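Local atomic coordinates of Xaa-Pro dipeptidase (Mycobacterium tuberculosis, PDB entry 5E2C), a protein that probably acts, as the full-length enzyme, as a metal-dependent exopeptidase, this chain being its N-terminal creatinase/prolidase domain. Residues M20-L25 with G39-F44; A85-V90 with E113-E118; G91-E96 with T117-A122. One frame throughout, in Å; residues are numbered along the deposited sequence.

Interaction 1 of 3, residues M20-L25 with G39-F44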
loop_
_atom_site.group_PDB
_atom_site.type_symbol
_atom_site.label_atom_id
_atom_site.label_comp_id
_atom_site.label_asym_id
_atom_site.label_seq_id
_atom_site.Cartn_x
_atom_site.Cartn_y
_atom_site.Cartn_z
HETATM N N MSE A 20 -3.580 -7.542 -16.409
HETATM C CA MSE A 20 -3.327 -6.531 -15.420
HETATM C C MSE A 20 -4.525 -6.382 -14.527
HETATM O O MSE A 20 -5.680 -6.337 -14.990
HETATM C CB MSE A 20 -3.081 -5.218 -16.129
HETATM C CG MSE A 20 -2.922 -4.162 -15.075
HETATM SE SE MSE A 20 -1.706 -2.828 -15.733
HETATM C CE MSE A 20 -1.543 -1.827 -14.038
ATOM N N LEU A 21 -4.236 -6.294 -13.240
ATOM C CA LEU A 21 -5.218 -5.937 -12.222
ATOM C C LEU A 21 -5.118 -4.443 -11.974
ATOM O O LEU A 21 -4.053 -3.923 -11.609
ATOM C CB LEU A 21 -4.919 -6.670 -10.918
ATOM C CG LEU A 21 -5.816 -6.297 -9.736
ATOM C CD1 LEU A 21 -7.271 -6.651 -10.043
ATOM C CD2 LEU A 21 -5.312 -7.017 -8.494
ATOM N N ILE A 22 -6.216 -3.742 -12.191
ATOM C CA ILE A 22 -6.276 -2.309 -11.915
ATOM C C ILE A 22 -7.009 -2.069 -10.588
ATOM O O ILE A 22 -8.164 -2.481 -10.413
ATOM C CB ILE A 22 -6.956 -1.552 -13.065
ATOM C CG1 ILE A 22 -6.205 -1.827 -14.373
ATOM C CG2 ILE A 22 -6.975 -0.050 -12.801
ATOM C CD1 ILE A 22 -6.837 -2.889 -15.197
ATOM N N SER A 23 -6.314 -1.410 -9.660
ATOM C CA SER A 23 -6.797 -1.183 -8.291
ATOM C C SER A 23 -7.011 0.313 -7.945
ATOM O O SER A 23 -7.726 0.630 -6.977
ATOM C CB SER A 23 -5.811 -1.779 -7.281
ATOM O OG SER A 23 -5.624 -3.182 -7.472
ATOM N N ASP A 24 -6.345 1.202 -8.675
ATOM C CA ASP A 24 -6.459 2.662 -8.472
ATOM C C ASP A 24 -7.812 3.067 -9.049
ATOM O O ASP A 24 -8.083 2.829 -10.216
ATOM C CB ASP A 24 -5.274 3.362 -9.178
ATOM C CG ASP A 24 -5.264 4.885 -9.003
ATOM O OD1 ASP A 24 -6.338 5.503 -8.948
ATOM O OD2 ASP A 24 -4.170 5.480 -8.950
ATOM N N LEU A 25 -8.672 3.647 -8.222
ATOM C CA LEU A 25 -10.020 3.986 -8.649
ATOM C C LEU A 25 -10.080 4.997 -9.808
ATOM O O LEU A 25 -10.980 4.913 -10.640
ATOM C CB LEU A 25 -10.851 4.466 -7.467
ATOM C CG LEU A 25 -11.053 3.414 -6.373
ATOM C CD1 LEU A 25 -11.864 4.035 -5.250
ATOM C CD2 LEU A 25 -11.718 2.148 -6.906
ATOM N N GLY A 39 -13.754 -0.899 -6.042
ATOM C CA GLY A 39 -13.811 -1.542 -7.334
ATOM C C GLY A 39 -12.435 -1.921 -7.813
ATOM O O GLY A 39 -11.442 -1.304 -7.430
ATOM N N ALA A 40 -12.383 -2.945 -8.655
ATOM C CA ALA A 40 -11.148 -3.349 -9.291
ATOM C C ALA A 40 -11.511 -3.929 -10.649
ATOM O O ALA A 40 -12.644 -4.334 -10.891
ATOM C CB ALA A 40 -10.410 -4.370 -8.435
ATOM N N LEU A 41 -10.541 -3.943 -11.544
ATOM C CA LEU A 41 -10.781 -4.336 -12.921
ATOM C C LEU A 41 -9.648 -5.258 -13.363
ATOM O O LEU A 41 -8.477 -4.987 -13.073
ATOM C CB LEU A 41 -10.823 -3.091 -13.810
ATOM C CG LEU A 41 -11.178 -3.312 -15.270
ATOM C CD1 LEU A 41 -12.650 -3.688 -15.369
ATOM C CD2 LEU A 41 -10.878 -2.060 -16.068
ATOM N N LEU A 42 -10.006 -6.363 -14.009
ATOM C CA LEU A 42 -9.017 -7.283 -14.609
ATOM C C LEU A 42 -9.071 -7.141 -16.138
ATOM O O LEU A 42 -10.125 -7.320 -16.737
ATOM C CB LEU A 42 -9.335 -8.718 -14.187
ATOM C CG LEU A 42 -8.471 -9.848 -14.745
ATOM C CD1 LEU A 42 -7.008 -9.635 -14.367
ATOM C CD2 LEU A 42 -8.981 -11.207 -14.269
ATOM N N VAL A 43 -7.951 -6.794 -16.766
ATOM C CA VAL A 43 -7.900 -6.681 -18.217
ATOM C C VAL A 43 -6.863 -7.659 -18.742
ATOM O O VAL A 43 -5.729 -7.671 -18.239
ATOM C CB VAL A 43 -7.515 -5.252 -18.651
ATOM C CG1 VAL A 43 -7.434 -5.148 -20.162
ATOM C CG2 VAL A 43 -8.533 -4.267 -18.115
ATOM N N PHE A 44 -7.256 -8.462 -19.743
ATOM C CA PHE A 44 -6.361 -9.456 -20.356
ATOM C C PHE A 44 -5.629 -8.888 -21.560
ATOM O O PHE A 44 -6.143 -8.013 -22.245
ATOM C CB PHE A 44 -7.130 -10.694 -20.798
ATOM C CG PHE A 44 -7.831 -11.427 -19.676
ATOM C CD1 PHE A 44 -9.130 -11.100 -19.325
ATOM C CD2 PHE A 44 -7.190 -12.454 -18.972
ATOM C CE1 PHE A 44 -9.783 -11.777 -18.308
ATOM C CE2 PHE A 44 -7.844 -13.127 -17.945
ATOM C CZ PHE A 44 -9.139 -12.788 -17.613
HETATM O O HOH W 1 -9.318 -1.518 -5.838
#
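M20 and V43, and two residues on I22 and L41, form antiparallel hydrogen-bonded pairs, with L21 and L42 as the non-hydrogen-bonded pair between them; strand 20-22 runs at 159° to strand 40-44. The straightest of the four backbone bonds, I22 N to L41 O, is 2.7 Å long with 176° at the hydrogen. M20, I22, L41 and V43 share one face of this pairing. There I22 CD1 lies 3.6 Å from V43 CG2, the two side chains crossing obliquely, and 4.2 Å from L41 CD2. The same CD1 comes within 3.4 Å of L41 O. On the opposite face chi1 177° sets L42 CG anti to its backbone N, and from there CD1 lies 3.6 Å from M20 O; L21 CD1 meets A40 CB at 4.2 Å. Past the strand end the two segments separate, and a water bridges S23 O and G39 O, while L25 CD2 packs 3.5 Å from G39 O. In the buried centre of the domain, helices 3-14 and 25-32 cover the face of I22 and V43, helix 77-87 covers that of L21 and L42, and strands 92-95 and 51-54 continue the sheet on either side.

Interaction 2 of 3, residues A85-V90 with E113-E118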
loop_
_atom_site.group_PDB
_atom_site.type_symbol
_atom_site.label_atom_id
_atom_site.label_comp_id
_atom_site.label_asym_id
_atom_site.label_seq_id
_atom_site.Cartn_x
_atom_site.Cartn_y
_atom_site.Cartn_z
ATOM N N ALA A 85 -7.692 -14.480 -12.437
ATOM C CA ALA A 85 -6.535 -14.470 -13.327
ATOM C C ALA A 85 -5.798 -15.811 -13.247
ATOM O O ALA A 85 -5.429 -16.376 -14.273
ATOM C CB ALA A 85 -5.594 -13.315 -12.991
ATOM N N GLY A 86 -5.628 -16.347 -12.041
ATOM C CA GLY A 86 -4.914 -17.621 -11.872
ATOM C C GLY A 86 -5.658 -18.778 -12.529
ATOM O O GLY A 86 -5.056 -19.630 -13.198
ATOM N N GLU A 87 -6.977 -18.777 -12.361
ATOM C CA GLU A 87 -7.866 -19.784 -12.965
ATOM C C GLU A 87 -7.900 -19.669 -14.486
ATOM O O GLU A 87 -8.087 -20.668 -15.164
ATOM C CB GLU A 87 -9.284 -19.623 -12.431
ATOM C CG GLU A 87 -9.441 -20.039 -10.980
ATOM C CD GLU A 87 -10.739 -19.570 -10.358
ATOM O OE1 GLU A 87 -11.549 -18.891 -11.040
ATOM O OE2 GLU A 87 -10.949 -19.882 -9.167
ATOM N N ALA A 88 -7.717 -18.459 -15.017
ATOM C CA ALA A 88 -7.612 -18.232 -16.464
ATOM C C ALA A 88 -6.213 -18.516 -17.054
ATOM O O ALA A 88 -5.983 -18.231 -18.215
ATOM C CB ALA A 88 -8.025 -16.802 -16.790
ATOM N N GLY A 89 -5.281 -19.035 -16.261
ATOM C CA GLY A 89 -3.949 -19.402 -16.756
ATOM C C GLY A 89 -3.014 -18.249 -17.081
ATOM O O GLY A 89 -2.067 -18.397 -17.840
ATOM N N VAL A 90 -3.249 -17.101 -16.463
ATOM C CA VAL A 90 -2.414 -15.925 -16.673
ATOM C C VAL A 90 -1.015 -16.167 -16.108
ATOM O O VAL A 90 -0.877 -16.460 -14.944
ATOM C CB VAL A 90 -3.100 -14.707 -16.001
ATOM C CG1 VAL A 90 -2.167 -13.515 -15.882
ATOM C CG2 VAL A 90 -4.328 -14.337 -16.798
ATOM N N GLU A 113 -2.148 -19.184 -4.896
ATOM C CA GLU A 113 -1.342 -20.316 -4.432
ATOM C C GLU A 113 -1.629 -21.570 -5.269
ATOM O O GLU A 113 -2.790 -21.938 -5.497
ATOM C CB GLU A 113 -1.567 -20.598 -2.952
ATOM C CG GLU A 113 -0.594 -21.630 -2.382
ATOM C CD GLU A 113 -0.692 -21.755 -0.868
ATOM O OE1 GLU A 113 -1.815 -21.679 -0.355
ATOM O OE2 GLU A 113 0.355 -21.937 -0.198
ATOM N N GLY A 114 -0.562 -22.205 -5.744
ATOM C CA GLY A 114 -0.684 -23.417 -6.548
ATOM C C GLY A 114 -0.957 -23.146 -8.014
ATOM O O GLY A 114 -1.173 -24.077 -8.779
ATOM N N LYS A 115 -0.965 -21.873 -8.404
ATOM C CA LYS A 115 -1.129 -21.485 -9.800
ATOM C C LYS A 115 0.208 -20.947 -10.240
ATOM O O LYS A 115 0.980 -20.445 -9.424
ATOM C CB LYS A 115 -2.175 -20.378 -9.957
ATOM C CG LYS A 115 -3.561 -20.717 -9.442
ATOM C CD LYS A 115 -4.108 -21.968 -10.109
ATOM C CE LYS A 115 -5.623 -22.033 -10.045
ATOM N NZ LYS A 115 -6.159 -21.668 -8.704
ATOM N N ASN A 116 0.493 -21.030 -11.528
ATOM C CA ASN A 116 1.762 -20.517 -12.016
ATOM C C ASN A 116 1.522 -19.127 -12.579
ATOM O O ASN A 116 1.634 -18.876 -13.780
ATOM C CB ASN A 116 2.384 -21.498 -13.005
ATOM C CG ASN A 116 2.801 -22.802 -12.323
ATOM O OD1 ASN A 116 3.636 -22.799 -11.413
ATOM N ND2 ASN A 116 2.203 -23.916 -12.740
ATOM N N THR A 117 1.129 -18.238 -11.678
ATOM C CA THR A 117 0.887 -16.831 -11.995
ATOM C C THR A 117 1.816 -16.009 -11.132
ATOM O O THR A 117 1.783 -16.141 -9.909
ATOM C CB THR A 117 -0.560 -16.423 -11.662
ATOM O OG1 THR A 117 -1.477 -17.229 -12.413
ATOM C CG2 THR A 117 -0.791 -14.942 -11.989
ATOM N N GLU A 118 2.647 -15.178 -11.758
ATOM C CA GLU A 118 3.552 -14.281 -11.048
ATOM C C GLU A 118 2.926 -12.880 -10.999
ATOM O O GLU A 118 2.448 -12.369 -12.019
ATOM C CB GLU A 118 4.903 -14.194 -11.772
ATOM C CG GLU A 118 5.932 -13.269 -11.107
ATOM C CD GLU A 118 7.141 -12.939 -11.990
ATOM O OE1 GLU A 118 7.270 -13.497 -13.095
ATOM O OE2 GLU A 118 7.974 -12.094 -11.581
HETATM O O HOH W 2 -2.317 -19.774 -13.627
HETATM O O HOH W 3 0.540 -19.723 -16.260
#
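T117 meets V90 and G86 in the close part of this contact, where the end of helix 77-87 faces the loop leading into strand 118-121. T117 OG1 donates to V90 O over 2.7 Å, approaching nearly in line with the carbonyl. With OG1 anti to its carbonyl carbon (chi1 -60°), T117 also sets this oxygen 3.5 Å from the CA that G86, without a side chain, offers to it. V90 O is also approached by T117 CG2, at 3.3 Å.

Toward solvent the fit is looser. K115, bent at chi2 and chi4, lays CD and CE each 4.0 Å from G86 O, and its NZ stays 5.1 Å from E87 OE2, too far apart for a salt bridge. One water donates to both G86 O and T117 OG1; a second joins N116 O to G89 O, the latter bond weak. G89, with positive phi, is the C-prime residue of the Schellman motif that ends the helix, made by the bonds V90 N to A85 O and G89 N to G86 O. V90 turns inward from there onto F44 of strand 40-44, A85 packs on L93 of strand 92-95, and T117 touches both L93 and L112, just after helix 102-111.

Interaction 3 of 3, residues G91-E96 with T117-A122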
loop_
_atom_site.group_PDB
_atom_site.type_symbol
_atom_site.label_atom_id
_atom_site.label_comp_id
_atom_site.label_asym_id
_atom_site.label_seq_id
_atom_site.Cartn_x
_atom_site.Cartn_y
_atom_site.Cartn_z
ATOM N N GLY A 91 0.021 -16.055 -16.938
ATOM C CA GLY A 91 1.398 -16.284 -16.479
ATOM C C GLY A 91 1.963 -15.145 -15.651
ATOM O O GLY A 91 2.528 -15.358 -14.575
ATOM N N LYS A 92 1.820 -13.933 -16.180
ATOM C CA LYS A 92 2.282 -12.732 -15.512
ATOM C C LYS A 92 1.127 -11.737 -15.369
ATOM O O LYS A 92 0.551 -11.283 -16.366
ATOM C CB LYS A 92 3.458 -12.129 -16.263
ATOM C CG LYS A 92 4.664 -13.063 -16.294
ATOM C CD LYS A 92 5.888 -12.341 -16.813
ATOM C CE LYS A 92 7.121 -13.237 -16.742
ATOM N NZ LYS A 92 8.292 -12.552 -17.359
ATOM N N LEU A 93 0.803 -11.417 -14.121
ATOM C CA LEU A 93 -0.319 -10.519 -13.785
ATOM C C LEU A 93 0.268 -9.229 -13.227
ATOM O O LEU A 93 0.907 -9.235 -12.164
ATOM C CB LEU A 93 -1.203 -11.165 -12.717
ATOM C CG LEU A 93 -2.370 -10.293 -12.214
ATOM C CD1 LEU A 93 -3.291 -9.916 -13.349
ATOM C CD2 LEU A 93 -3.143 -10.997 -11.117
ATOM N N GLY A 94 0.072 -8.128 -13.943
ATOM C CA GLY A 94 0.497 -6.835 -13.460
ATOM C C GLY A 94 -0.417 -6.373 -12.343
ATOM O O GLY A 94 -1.594 -6.712 -12.328
ATOM N N PHE A 95 0.136 -5.629 -11.395
ATOM C CA PHE A 95 -0.673 -4.984 -10.348
ATOM C C PHE A 95 -0.103 -3.618 -10.057
ATOM O O PHE A 95 1.051 -3.309 -10.401
ATOM C CB PHE A 95 -0.731 -5.839 -9.077
ATOM C CG PHE A 95 0.564 -5.866 -8.306
ATOM C CD1 PHE A 95 1.558 -6.784 -8.632
ATOM C CD2 PHE A 95 0.786 -4.994 -7.255
ATOM C CE1 PHE A 95 2.762 -6.807 -7.932
ATOM C CE2 PHE A 95 1.982 -5.024 -6.551
ATOM C CZ PHE A 95 2.970 -5.919 -6.896
ATOM N N GLU A 96 -0.911 -2.786 -9.409
ATOM C CA GLU A 96 -0.513 -1.411 -9.169
ATOM C C GLU A 96 0.113 -1.263 -7.785
ATOM O O GLU A 96 -0.556 -1.060 -6.770
ATOM C CB GLU A 96 -1.692 -0.474 -9.393
ATOM C CG GLU A 96 -2.150 -0.479 -10.833
ATOM C CD GLU A 96 -3.315 0.450 -11.095
ATOM O OE1 GLU A 96 -4.350 0.285 -10.421
ATOM O OE2 GLU A 96 -3.198 1.315 -11.998
ATOM N N THR A 117 1.129 -18.238 -11.678
ATOM C CA THR A 117 0.887 -16.831 -11.995
ATOM C C THR A 117 1.816 -16.009 -11.132
ATOM O O THR A 117 1.783 -16.141 -9.909
ATOM C CB THR A 117 -0.560 -16.423 -11.662
ATOM O OG1 THR A 117 -1.477 -17.229 -12.413
ATOM C CG2 THR A 117 -0.791 -14.942 -11.989
ATOM N N GLU A 118 2.647 -15.178 -11.758
ATOM C CA GLU A 118 3.552 -14.281 -11.048
ATOM C C GLU A 118 2.926 -12.880 -10.999
ATOM O O GLU A 118 2.448 -12.369 -12.019
ATOM C CB GLU A 118 4.903 -14.194 -11.772
ATOM C CG GLU A 118 5.932 -13.269 -11.107
ATOM C CD GLU A 118 7.141 -12.939 -11.990
ATOM O OE1 GLU A 118 7.270 -13.497 -13.095
ATOM O OE2 GLU A 118 7.974 -12.094 -11.581
ATOM N N LEU A 119 2.956 -12.259 -9.825
ATOM C CA LEU A 119 2.497 -10.883 -9.668
ATOM C C LEU A 119 3.646 -9.952 -10.000
ATOM O O LEU A 119 4.719 -10.050 -9.398
ATOM C CB LEU A 119 2.024 -10.638 -8.240
ATOM C CG LEU A 119 0.675 -11.310 -7.943
ATOM C CD1 LEU A 119 0.521 -11.587 -6.455
ATOM C CD2 LEU A 119 -0.463 -10.444 -8.474
ATOM N N VAL A 120 3.422 -9.049 -10.946
ATOM C CA VAL A 120 4.470 -8.165 -11.431
ATOM C C VAL A 120 4.093 -6.700 -11.244
ATOM O O VAL A 120 3.020 -6.266 -11.671
ATOM C CB VAL A 120 4.732 -8.430 -12.918
ATOM C CG1 VAL A 120 5.807 -7.487 -13.468
ATOM C CG2 VAL A 120 5.118 -9.894 -13.134
ATOM N N ARG A 121 4.976 -5.933 -10.613
ATOM C CA ARG A 121 4.745 -4.498 -10.465
ATOM C C ARG A 121 4.525 -3.843 -11.837
ATOM O O ARG A 121 5.334 -4.002 -12.775
ATOM C CB ARG A 121 5.909 -3.829 -9.738
ATOM C CG ARG A 121 6.121 -4.301 -8.304
ATOM C CD ARG A 121 7.536 -3.945 -7.858
ATOM N NE ARG A 121 7.750 -4.220 -6.446
ATOM C CZ ARG A 121 7.900 -5.431 -5.913
ATOM N NH1 ARG A 121 7.880 -6.530 -6.672
ATOM N NH2 ARG A 121 8.080 -5.546 -4.598
ATOM N N ALA A 122 3.424 -3.105 -11.957
ATOM C CA ALA A 122 3.025 -2.498 -13.219
ATOM C C ALA A 122 2.413 -1.101 -13.069
ATOM O O ALA A 122 1.650 -0.664 -13.941
ATOM C CB ALA A 122 2.048 -3.410 -13.950
#
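L93 and L119 sit side by side on neighbouring parallel strands, 92-95 and 118-121, the two strands of a beta-alpha-beta unit whose connecting helix is 102-111. Five backbone bonds alternate between them from E118 N to G91 O through to A122 N to F95 O, the straightest being L93 N to E118 O (2.8 Å, 174°). On the face of L93, the leucines touch CD2 to CD2 at 3.8 Å. With F95 CG held between its backbone N and carbonyl carbon (chi1 72°), the ring lies beside V120 and R121. It presents an edge to the L119 carbonyl carbon and V120 N, has R121 CA over one face, and meets L119 CB with F95 CD1 at 3.9 Å. On the other face K92 and E118 point the same way: K92 CE is 3.7 Å from E118 OE1, though K92 NZ, 4.5 Å from that oxygen, is beyond a salt bridge. G94 CA lies 3.8 Å from A122 CB.

Further out, L105, L108 and A109 of helix 102-111 cover L119, while A82 of helix 77-87 backs L93. R121 NE forms a salt bridge to D106 OD2 of the second subunit, whose V102 packs on both F95 and R121. R121 CG lies 3.8 Å from F95 CZ, at the end of the F95 ring.

In the fold
From the N terminus, interaction 1 comes first: it closes the excursion through helix 25-32 and pairs strand 19-22 with 40-44 in the middle of the sheet. Interactions 2 and 3 both open after interaction 1 has closed, and they overlap at their second segments, sharing T117 and E118. They cross: 91-96 opens after 85-90, and 117-122 ends after 113-118, so that both loops run around helix 102-111. Interaction 3 adds the edge strand 118-121; interaction 2 ties that strand's approach to the end of helix 77-87. F44 packs on A88 and V90, and E96 probably hydrogen-bonds S23 and D24, joining interaction 1 to both.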